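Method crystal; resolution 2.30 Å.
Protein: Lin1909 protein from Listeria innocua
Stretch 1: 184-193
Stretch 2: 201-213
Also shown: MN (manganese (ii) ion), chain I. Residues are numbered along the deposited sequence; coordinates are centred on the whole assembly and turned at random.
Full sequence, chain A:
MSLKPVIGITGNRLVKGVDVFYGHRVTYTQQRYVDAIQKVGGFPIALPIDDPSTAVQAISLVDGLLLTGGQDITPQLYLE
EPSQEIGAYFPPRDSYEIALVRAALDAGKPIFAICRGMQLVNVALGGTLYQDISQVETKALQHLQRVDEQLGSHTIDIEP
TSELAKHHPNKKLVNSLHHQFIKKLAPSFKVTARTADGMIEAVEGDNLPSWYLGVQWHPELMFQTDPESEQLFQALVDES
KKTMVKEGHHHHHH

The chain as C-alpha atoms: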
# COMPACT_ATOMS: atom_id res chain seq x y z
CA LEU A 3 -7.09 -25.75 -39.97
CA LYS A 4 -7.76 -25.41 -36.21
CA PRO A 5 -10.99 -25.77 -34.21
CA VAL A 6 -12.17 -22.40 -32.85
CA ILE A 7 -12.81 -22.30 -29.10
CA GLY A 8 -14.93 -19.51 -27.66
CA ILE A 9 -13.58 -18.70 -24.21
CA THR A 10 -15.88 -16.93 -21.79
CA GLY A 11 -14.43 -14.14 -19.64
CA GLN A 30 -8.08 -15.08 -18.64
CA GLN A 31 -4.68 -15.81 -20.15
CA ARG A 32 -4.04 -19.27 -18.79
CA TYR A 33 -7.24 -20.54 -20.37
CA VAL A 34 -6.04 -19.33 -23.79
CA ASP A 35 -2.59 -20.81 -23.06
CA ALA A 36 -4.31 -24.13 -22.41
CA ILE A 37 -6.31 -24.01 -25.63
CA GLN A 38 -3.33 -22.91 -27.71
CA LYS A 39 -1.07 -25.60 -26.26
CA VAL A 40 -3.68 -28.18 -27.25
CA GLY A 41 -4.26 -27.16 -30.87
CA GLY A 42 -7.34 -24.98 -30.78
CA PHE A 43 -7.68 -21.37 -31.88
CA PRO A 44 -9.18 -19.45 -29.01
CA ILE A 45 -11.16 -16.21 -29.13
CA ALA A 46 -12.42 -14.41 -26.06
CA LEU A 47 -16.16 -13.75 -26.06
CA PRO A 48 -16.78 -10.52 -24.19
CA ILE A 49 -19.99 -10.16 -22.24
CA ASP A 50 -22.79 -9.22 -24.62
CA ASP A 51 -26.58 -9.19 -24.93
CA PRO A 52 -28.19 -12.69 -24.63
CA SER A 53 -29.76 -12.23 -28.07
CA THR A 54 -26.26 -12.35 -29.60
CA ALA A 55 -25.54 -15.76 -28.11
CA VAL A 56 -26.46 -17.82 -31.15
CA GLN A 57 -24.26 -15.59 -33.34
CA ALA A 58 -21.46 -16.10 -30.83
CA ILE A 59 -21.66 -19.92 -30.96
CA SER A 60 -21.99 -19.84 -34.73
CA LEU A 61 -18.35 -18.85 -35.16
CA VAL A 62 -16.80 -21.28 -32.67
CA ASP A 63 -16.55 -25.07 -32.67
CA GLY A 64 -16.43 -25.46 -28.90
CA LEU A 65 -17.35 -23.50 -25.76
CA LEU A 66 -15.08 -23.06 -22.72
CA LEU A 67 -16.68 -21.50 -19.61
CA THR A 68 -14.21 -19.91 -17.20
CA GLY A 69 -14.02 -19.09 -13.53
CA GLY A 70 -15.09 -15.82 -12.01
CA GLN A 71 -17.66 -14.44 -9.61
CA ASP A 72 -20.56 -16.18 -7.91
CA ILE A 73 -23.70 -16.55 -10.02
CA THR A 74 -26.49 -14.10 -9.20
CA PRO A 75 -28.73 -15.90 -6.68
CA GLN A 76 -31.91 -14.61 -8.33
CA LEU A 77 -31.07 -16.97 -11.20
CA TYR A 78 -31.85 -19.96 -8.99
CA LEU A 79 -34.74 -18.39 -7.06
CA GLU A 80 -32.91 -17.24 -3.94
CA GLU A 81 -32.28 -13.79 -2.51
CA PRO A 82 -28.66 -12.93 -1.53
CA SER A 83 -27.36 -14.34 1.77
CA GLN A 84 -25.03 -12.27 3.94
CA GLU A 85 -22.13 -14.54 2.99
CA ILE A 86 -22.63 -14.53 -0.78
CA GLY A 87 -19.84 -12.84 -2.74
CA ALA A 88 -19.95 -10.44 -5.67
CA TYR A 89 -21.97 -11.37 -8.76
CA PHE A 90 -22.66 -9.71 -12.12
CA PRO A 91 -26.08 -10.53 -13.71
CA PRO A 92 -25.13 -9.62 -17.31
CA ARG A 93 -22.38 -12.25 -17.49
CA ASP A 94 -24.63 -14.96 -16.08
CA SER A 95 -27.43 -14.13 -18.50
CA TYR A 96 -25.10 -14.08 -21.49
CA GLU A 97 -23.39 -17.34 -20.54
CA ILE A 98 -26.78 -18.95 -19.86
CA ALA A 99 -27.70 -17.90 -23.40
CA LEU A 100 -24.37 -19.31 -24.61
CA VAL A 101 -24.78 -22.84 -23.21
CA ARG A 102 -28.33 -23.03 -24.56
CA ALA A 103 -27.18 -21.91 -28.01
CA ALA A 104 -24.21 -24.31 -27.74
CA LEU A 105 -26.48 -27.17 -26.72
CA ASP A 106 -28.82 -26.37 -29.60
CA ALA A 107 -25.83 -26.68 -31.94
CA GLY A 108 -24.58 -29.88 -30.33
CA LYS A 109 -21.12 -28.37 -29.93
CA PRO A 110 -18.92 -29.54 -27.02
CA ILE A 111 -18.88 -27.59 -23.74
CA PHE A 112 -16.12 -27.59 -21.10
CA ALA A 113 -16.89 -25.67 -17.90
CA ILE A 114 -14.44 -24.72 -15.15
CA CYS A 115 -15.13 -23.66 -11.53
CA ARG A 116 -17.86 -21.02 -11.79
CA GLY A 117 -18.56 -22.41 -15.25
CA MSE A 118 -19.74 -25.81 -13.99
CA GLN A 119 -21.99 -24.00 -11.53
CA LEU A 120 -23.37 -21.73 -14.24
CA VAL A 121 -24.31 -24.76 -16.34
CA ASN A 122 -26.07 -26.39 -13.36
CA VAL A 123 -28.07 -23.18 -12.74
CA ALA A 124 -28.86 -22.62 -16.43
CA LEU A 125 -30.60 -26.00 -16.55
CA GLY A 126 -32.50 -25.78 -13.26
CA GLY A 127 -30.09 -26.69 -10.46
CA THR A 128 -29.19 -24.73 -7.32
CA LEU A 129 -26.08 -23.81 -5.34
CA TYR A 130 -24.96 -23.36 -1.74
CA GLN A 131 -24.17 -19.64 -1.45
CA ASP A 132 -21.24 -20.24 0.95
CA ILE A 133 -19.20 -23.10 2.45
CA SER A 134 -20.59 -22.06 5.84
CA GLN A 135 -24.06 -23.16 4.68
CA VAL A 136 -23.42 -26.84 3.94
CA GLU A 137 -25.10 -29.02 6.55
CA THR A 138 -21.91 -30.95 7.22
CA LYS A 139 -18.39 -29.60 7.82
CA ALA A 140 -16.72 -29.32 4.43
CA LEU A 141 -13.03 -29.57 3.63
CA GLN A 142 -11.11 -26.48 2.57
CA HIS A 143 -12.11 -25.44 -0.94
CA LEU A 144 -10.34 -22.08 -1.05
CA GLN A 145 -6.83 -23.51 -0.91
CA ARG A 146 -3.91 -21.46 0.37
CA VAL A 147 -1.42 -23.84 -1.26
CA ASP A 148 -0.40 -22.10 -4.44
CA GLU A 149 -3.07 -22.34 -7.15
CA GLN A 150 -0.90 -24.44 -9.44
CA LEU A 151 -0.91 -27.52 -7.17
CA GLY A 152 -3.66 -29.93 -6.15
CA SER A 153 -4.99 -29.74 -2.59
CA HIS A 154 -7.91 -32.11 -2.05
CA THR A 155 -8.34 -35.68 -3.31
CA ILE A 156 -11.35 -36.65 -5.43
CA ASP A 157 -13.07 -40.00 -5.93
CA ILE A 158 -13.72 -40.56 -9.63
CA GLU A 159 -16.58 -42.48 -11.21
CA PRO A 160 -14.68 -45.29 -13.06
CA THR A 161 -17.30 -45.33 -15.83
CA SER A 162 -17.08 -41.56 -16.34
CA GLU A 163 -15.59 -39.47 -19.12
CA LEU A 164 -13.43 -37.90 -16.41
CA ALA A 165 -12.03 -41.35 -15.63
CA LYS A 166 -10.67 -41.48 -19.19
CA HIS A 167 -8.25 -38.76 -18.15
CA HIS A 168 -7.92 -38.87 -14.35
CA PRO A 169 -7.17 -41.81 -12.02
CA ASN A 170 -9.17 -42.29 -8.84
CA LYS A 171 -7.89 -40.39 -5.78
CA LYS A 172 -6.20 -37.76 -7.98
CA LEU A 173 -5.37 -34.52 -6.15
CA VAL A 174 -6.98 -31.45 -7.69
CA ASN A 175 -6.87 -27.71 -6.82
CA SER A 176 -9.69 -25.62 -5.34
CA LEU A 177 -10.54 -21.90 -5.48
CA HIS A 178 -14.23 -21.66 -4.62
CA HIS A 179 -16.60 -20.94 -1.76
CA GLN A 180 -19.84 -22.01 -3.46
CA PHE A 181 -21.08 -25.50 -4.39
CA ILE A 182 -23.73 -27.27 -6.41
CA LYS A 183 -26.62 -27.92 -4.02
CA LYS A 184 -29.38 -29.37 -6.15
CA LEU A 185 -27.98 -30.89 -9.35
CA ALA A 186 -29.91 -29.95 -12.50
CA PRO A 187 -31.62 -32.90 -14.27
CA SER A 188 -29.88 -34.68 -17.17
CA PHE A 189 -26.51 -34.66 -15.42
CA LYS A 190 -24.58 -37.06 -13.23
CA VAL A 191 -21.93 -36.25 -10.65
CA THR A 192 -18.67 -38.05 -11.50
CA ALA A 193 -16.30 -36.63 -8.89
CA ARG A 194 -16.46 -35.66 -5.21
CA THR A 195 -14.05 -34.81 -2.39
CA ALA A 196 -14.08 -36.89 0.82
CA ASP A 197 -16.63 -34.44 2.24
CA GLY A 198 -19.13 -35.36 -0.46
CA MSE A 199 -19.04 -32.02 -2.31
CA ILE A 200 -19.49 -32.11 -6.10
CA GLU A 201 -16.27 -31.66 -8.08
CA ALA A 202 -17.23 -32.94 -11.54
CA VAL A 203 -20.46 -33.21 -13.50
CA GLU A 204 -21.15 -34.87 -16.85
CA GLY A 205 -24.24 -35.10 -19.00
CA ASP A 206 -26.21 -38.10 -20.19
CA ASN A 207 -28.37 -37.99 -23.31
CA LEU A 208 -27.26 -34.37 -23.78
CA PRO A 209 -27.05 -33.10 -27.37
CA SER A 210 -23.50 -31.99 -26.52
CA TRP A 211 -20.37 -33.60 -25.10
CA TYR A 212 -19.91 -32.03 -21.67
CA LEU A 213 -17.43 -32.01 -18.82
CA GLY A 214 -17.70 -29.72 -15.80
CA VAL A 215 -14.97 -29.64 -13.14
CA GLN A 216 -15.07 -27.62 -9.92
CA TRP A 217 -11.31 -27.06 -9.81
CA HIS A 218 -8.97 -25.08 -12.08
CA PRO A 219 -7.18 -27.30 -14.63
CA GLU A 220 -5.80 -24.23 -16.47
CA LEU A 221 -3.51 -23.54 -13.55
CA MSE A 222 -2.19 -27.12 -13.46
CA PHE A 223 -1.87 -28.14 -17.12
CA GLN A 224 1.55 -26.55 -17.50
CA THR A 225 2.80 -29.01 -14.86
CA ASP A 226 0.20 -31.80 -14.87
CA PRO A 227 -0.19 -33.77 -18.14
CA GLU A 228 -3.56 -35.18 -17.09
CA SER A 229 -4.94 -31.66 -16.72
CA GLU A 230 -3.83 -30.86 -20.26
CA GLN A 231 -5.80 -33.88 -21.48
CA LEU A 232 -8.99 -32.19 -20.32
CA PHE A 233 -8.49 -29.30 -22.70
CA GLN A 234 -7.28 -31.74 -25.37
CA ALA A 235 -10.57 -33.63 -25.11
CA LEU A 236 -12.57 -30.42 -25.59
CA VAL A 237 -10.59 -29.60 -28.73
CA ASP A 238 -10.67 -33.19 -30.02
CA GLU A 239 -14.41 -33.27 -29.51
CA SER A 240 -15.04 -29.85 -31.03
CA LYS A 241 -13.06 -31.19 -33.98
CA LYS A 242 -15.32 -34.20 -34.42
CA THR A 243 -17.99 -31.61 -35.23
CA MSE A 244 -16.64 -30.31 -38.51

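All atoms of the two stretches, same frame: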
# COMPACT_ATOMS: atom_id res chain seq x y z
N LYS A 184 -28.51 -28.48 -5.41
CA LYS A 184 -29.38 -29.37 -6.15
C LYS A 184 -28.86 -29.46 -7.59
O LYS A 184 -28.78 -28.46 -8.30
CB LYS A 184 -30.82 -28.84 -6.13
CG LYS A 184 -31.84 -29.75 -6.80
CD LYS A 184 -31.84 -31.14 -6.17
CE LYS A 184 -32.87 -32.06 -6.81
NZ LYS A 184 -32.80 -33.44 -6.25
N LEU A 185 -28.50 -30.66 -8.01
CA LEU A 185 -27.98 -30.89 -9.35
C LEU A 185 -29.09 -30.86 -10.40
O LEU A 185 -30.09 -31.57 -10.29
CB LEU A 185 -27.27 -32.24 -9.41
CG LEU A 185 -26.64 -32.62 -10.75
CD1 LEU A 185 -25.37 -31.80 -10.96
CD2 LEU A 185 -26.33 -34.11 -10.76
N ALA A 186 -28.92 -30.04 -11.43
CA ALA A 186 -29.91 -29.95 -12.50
C ALA A 186 -30.12 -31.32 -13.14
O ALA A 186 -29.19 -32.14 -13.20
CB ALA A 186 -29.46 -28.93 -13.55
N PRO A 187 -31.34 -31.60 -13.64
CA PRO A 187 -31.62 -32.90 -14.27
C PRO A 187 -30.93 -33.06 -15.62
O PRO A 187 -30.72 -32.09 -16.34
CB PRO A 187 -33.14 -32.89 -14.40
CG PRO A 187 -33.43 -31.44 -14.64
CD PRO A 187 -32.54 -30.75 -13.63
N SER A 188 -30.57 -34.31 -15.94
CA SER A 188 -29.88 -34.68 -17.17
C SER A 188 -28.37 -34.59 -16.99
O SER A 188 -27.62 -34.42 -17.96
CB SER A 188 -30.33 -33.81 -18.35
OG SER A 188 -31.72 -33.95 -18.58
N PHE A 189 -27.92 -34.70 -15.75
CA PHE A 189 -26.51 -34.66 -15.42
C PHE A 189 -26.23 -35.69 -14.34
O PHE A 189 -27.12 -36.09 -13.60
CB PHE A 189 -26.10 -33.28 -14.90
CG PHE A 189 -26.15 -32.20 -15.93
CD1 PHE A 189 -27.33 -31.50 -16.18
CD2 PHE A 189 -25.02 -31.89 -16.67
CE1 PHE A 189 -27.37 -30.51 -17.15
CE2 PHE A 189 -25.05 -30.90 -17.65
CZ PHE A 189 -26.23 -30.20 -17.89
N LYS A 190 -24.98 -36.11 -14.25
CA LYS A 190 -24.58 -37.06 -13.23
C LYS A 190 -23.27 -36.56 -12.65
O LYS A 190 -22.42 -36.04 -13.37
CB LYS A 190 -24.42 -38.47 -13.83
CG LYS A 190 -23.49 -38.53 -15.03
CD LYS A 190 -23.47 -39.92 -15.66
CE LYS A 190 -22.49 -39.98 -16.83
NZ LYS A 190 -22.28 -41.36 -17.37
N VAL A 191 -23.14 -36.68 -11.33
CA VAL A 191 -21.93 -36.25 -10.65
C VAL A 191 -20.92 -37.38 -10.88
O VAL A 191 -21.27 -38.55 -10.74
CB VAL A 191 -22.18 -36.09 -9.12
CG1 VAL A 191 -22.69 -37.39 -8.54
CG2 VAL A 191 -20.90 -35.69 -8.41
N THR A 192 -19.69 -37.04 -11.26
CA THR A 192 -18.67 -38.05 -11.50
C THR A 192 -17.44 -37.90 -10.62
O THR A 192 -16.53 -38.71 -10.69
CB THR A 192 -18.22 -38.07 -12.97
OG1 THR A 192 -17.81 -36.76 -13.37
CG2 THR A 192 -19.35 -38.55 -13.85
N ALA A 193 -17.42 -36.86 -9.79
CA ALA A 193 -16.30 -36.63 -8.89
C ALA A 193 -16.74 -35.87 -7.64
O ALA A 193 -17.56 -34.96 -7.70
CB ALA A 193 -15.22 -35.84 -9.61
N GLU A 201 -17.45 -32.19 -7.39
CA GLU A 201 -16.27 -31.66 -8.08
C GLU A 201 -16.31 -31.80 -9.60
O GLU A 201 -15.62 -31.06 -10.31
CB GLU A 201 -15.00 -32.35 -7.55
CG GLU A 201 -14.57 -31.90 -6.15
CD GLU A 201 -14.02 -30.47 -6.11
OE1 GLU A 201 -13.24 -30.08 -7.01
OE2 GLU A 201 -14.35 -29.73 -5.15
N ALA A 202 -17.12 -32.73 -10.10
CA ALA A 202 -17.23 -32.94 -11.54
C ALA A 202 -18.63 -33.42 -11.94
O ALA A 202 -19.22 -34.29 -11.30
CB ALA A 202 -16.17 -33.95 -12.01
N VAL A 203 -19.14 -32.85 -13.02
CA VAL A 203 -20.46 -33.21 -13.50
C VAL A 203 -20.39 -33.50 -14.99
O VAL A 203 -19.68 -32.81 -15.72
CB VAL A 203 -21.47 -32.06 -13.27
CG1 VAL A 203 -22.86 -32.47 -13.78
CG2 VAL A 203 -21.50 -31.69 -11.80
N GLU A 204 -21.11 -34.53 -15.43
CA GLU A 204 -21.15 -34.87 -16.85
C GLU A 204 -22.61 -35.02 -17.26
O GLU A 204 -23.49 -35.14 -16.41
CB GLU A 204 -20.37 -36.15 -17.11
CG GLU A 204 -18.89 -35.99 -16.76
CD GLU A 204 -18.06 -37.25 -16.97
OE1 GLU A 204 -16.91 -37.28 -16.47
OE2 GLU A 204 -18.55 -38.19 -17.63
N GLY A 205 -22.87 -34.96 -18.55
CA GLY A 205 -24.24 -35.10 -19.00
C GLY A 205 -24.52 -36.52 -19.45
O GLY A 205 -23.61 -37.35 -19.54
N ASP A 206 -25.79 -36.80 -19.70
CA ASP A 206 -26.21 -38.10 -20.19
C ASP A 206 -27.43 -37.84 -21.05
O ASP A 206 -28.43 -37.30 -20.58
CB ASP A 206 -26.52 -39.06 -19.03
CG ASP A 206 -27.62 -38.56 -18.14
OD1 ASP A 206 -27.50 -37.43 -17.62
OD2 ASP A 206 -28.61 -39.29 -17.96
N ASN A 207 -27.31 -38.19 -22.32
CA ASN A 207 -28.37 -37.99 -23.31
C ASN A 207 -28.39 -36.51 -23.73
O ASN A 207 -29.35 -36.05 -24.35
CB ASN A 207 -29.73 -38.40 -22.74
CG ASN A 207 -30.77 -38.64 -23.83
OD1 ASN A 207 -31.05 -37.77 -24.66
ND2 ASN A 207 -31.35 -39.84 -23.82
N LEU A 208 -27.33 -35.77 -23.39
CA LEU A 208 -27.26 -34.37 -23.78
C LEU A 208 -26.87 -34.27 -25.24
O LEU A 208 -26.10 -35.08 -25.75
CB LEU A 208 -26.24 -33.61 -22.93
CG LEU A 208 -26.56 -33.29 -21.47
CD1 LEU A 208 -25.55 -32.27 -20.97
CD2 LEU A 208 -27.97 -32.74 -21.34
N PRO A 209 -27.40 -33.26 -25.95
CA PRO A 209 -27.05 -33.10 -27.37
C PRO A 209 -25.60 -32.70 -27.56
O PRO A 209 -25.10 -32.66 -28.69
CB PRO A 209 -28.03 -32.03 -27.83
CG PRO A 209 -28.17 -31.17 -26.62
CD PRO A 209 -28.31 -32.19 -25.51
N SER A 210 -24.91 -32.40 -26.46
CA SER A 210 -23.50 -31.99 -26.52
C SER A 210 -22.62 -32.77 -25.55
O SER A 210 -23.06 -33.19 -24.48
CB SER A 210 -23.35 -30.50 -26.19
OG SER A 210 -24.02 -29.67 -27.11
N TRP A 211 -21.36 -32.95 -25.94
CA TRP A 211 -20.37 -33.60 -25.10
C TRP A 211 -20.17 -32.56 -23.99
O TRP A 211 -20.14 -31.36 -24.27
CB TRP A 211 -19.07 -33.77 -25.88
CG TRP A 211 -17.91 -34.34 -25.10
CD1 TRP A 211 -17.52 -35.65 -25.06
CD2 TRP A 211 -16.99 -33.61 -24.30
NE1 TRP A 211 -16.39 -35.77 -24.28
CE2 TRP A 211 -16.04 -34.54 -23.81
CE3 TRP A 211 -16.85 -32.26 -23.97
CZ2 TRP A 211 -14.99 -34.16 -22.98
CZ3 TRP A 211 -15.80 -31.88 -23.14
CH2 TRP A 211 -14.87 -32.83 -22.66
N TYR A 212 -20.06 -32.99 -22.74
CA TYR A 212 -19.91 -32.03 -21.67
C TYR A 212 -19.13 -32.53 -20.47
O TYR A 212 -19.37 -33.64 -19.98
CB TYR A 212 -21.29 -31.55 -21.19
CG TYR A 212 -21.23 -30.70 -19.94
CD1 TYR A 212 -20.74 -29.39 -20.00
CD2 TYR A 212 -21.63 -31.20 -18.69
CE1 TYR A 212 -20.64 -28.61 -18.85
CE2 TYR A 212 -21.53 -30.42 -17.53
CZ TYR A 212 -21.03 -29.12 -17.63
OH TYR A 212 -20.92 -28.32 -16.51
N LEU A 213 -18.22 -31.70 -20.00
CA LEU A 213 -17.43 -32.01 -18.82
C LEU A 213 -17.33 -30.74 -17.97
O LEU A 213 -16.87 -29.69 -18.44
CB LEU A 213 -16.03 -32.48 -19.18
CG LEU A 213 -15.17 -32.69 -17.90
CD1 LEU A 213 -15.84 -33.74 -17.01
CD2 LEU A 213 -13.75 -33.12 -18.26
MN MN I . -13.00 -27.89 -4.34
O HOH W 1 -12.05 -27.70 -6.39

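Strands 189-193 and 201-205 run antiparallel, their directions 143° apart; the two stretches together bury 695 Å², both sides summed. Backbone hydrogen bonds join the strands. K190 and E204 form a reciprocal pair, K190 N to E204 O at 2.8 Å and E204 N to K190 O at 2.9 Å. Further along, T192 N gives a hydrogen bond to A202 O (2.8 Å) and E201 N one to A193 O (2.8 Å). Between V191 and A193 the register slips by one residue, a beta bulge centred on T192, whose phi/psi of -121/-2 departs from extended strand values. Around it the carbonyls are shared: A202 O also takes a weak bond from A193 N (3.5 Å), and A193 O a weak one from A202 N (3.3 Å).

The face carrying F189, V191 and V203 is the apolar one. F189, with chi1 in the m well, is its main bump. At the base of the side chain, F189 CB rests on V203 CG1 (3.5 Å), and the same methyl, V203 CG1, meets L185 CD1 at 3.8 Å, so V203 packs against two residues of the first stretch. Farther out, F189 CE2 lies 3.6 Å from L208 CD1 and 3.6 Å from Y212 CE2. The F189 and Y212 rings are steeply inclined, planes at 84° and centroids 5.5 Å apart, with Y212 CE2 at the edge of the F189 ring.

G205 supplies the hollow. F189 CA and G205 CA are 4.3 Å apart, a non-hydrogen-bonded antiparallel pair, and F189 CD2 passes 4.0 Å from G205 CA. L208 folds back over the glycine: a CB on G205, ideally placed, would sit only 2.3 Å from L208 CD1. The other methyl, L208 CD2, reaches S188 CB at 4.0 Å.

On the face of K190, E204, A193 and A202, the two alanines meet closely: A193 CB and A202 CB are 3.2 Å apart. Nearby, T192 OG1 lies 3.5 Å from A202 CB and donates a hydrogen bond to E204 OE1 (3.3 Å). The exposed K190 chain is extended beyond CB (chi2 to chi4 all t), its CE 4.4 Å from E204 CB and 3.9 Å from G205 O.

At the open end, D206 N makes a weak hydrogen bond to S188 O (3.5 Å). At the other, the E201 side chain leads away from the first stretch: E201 OE2 binds the manganese at 2.4 Å, while E201 OE1 accepts a hydrogen bond from a metal-bound water at 2.7 Å from that water's O.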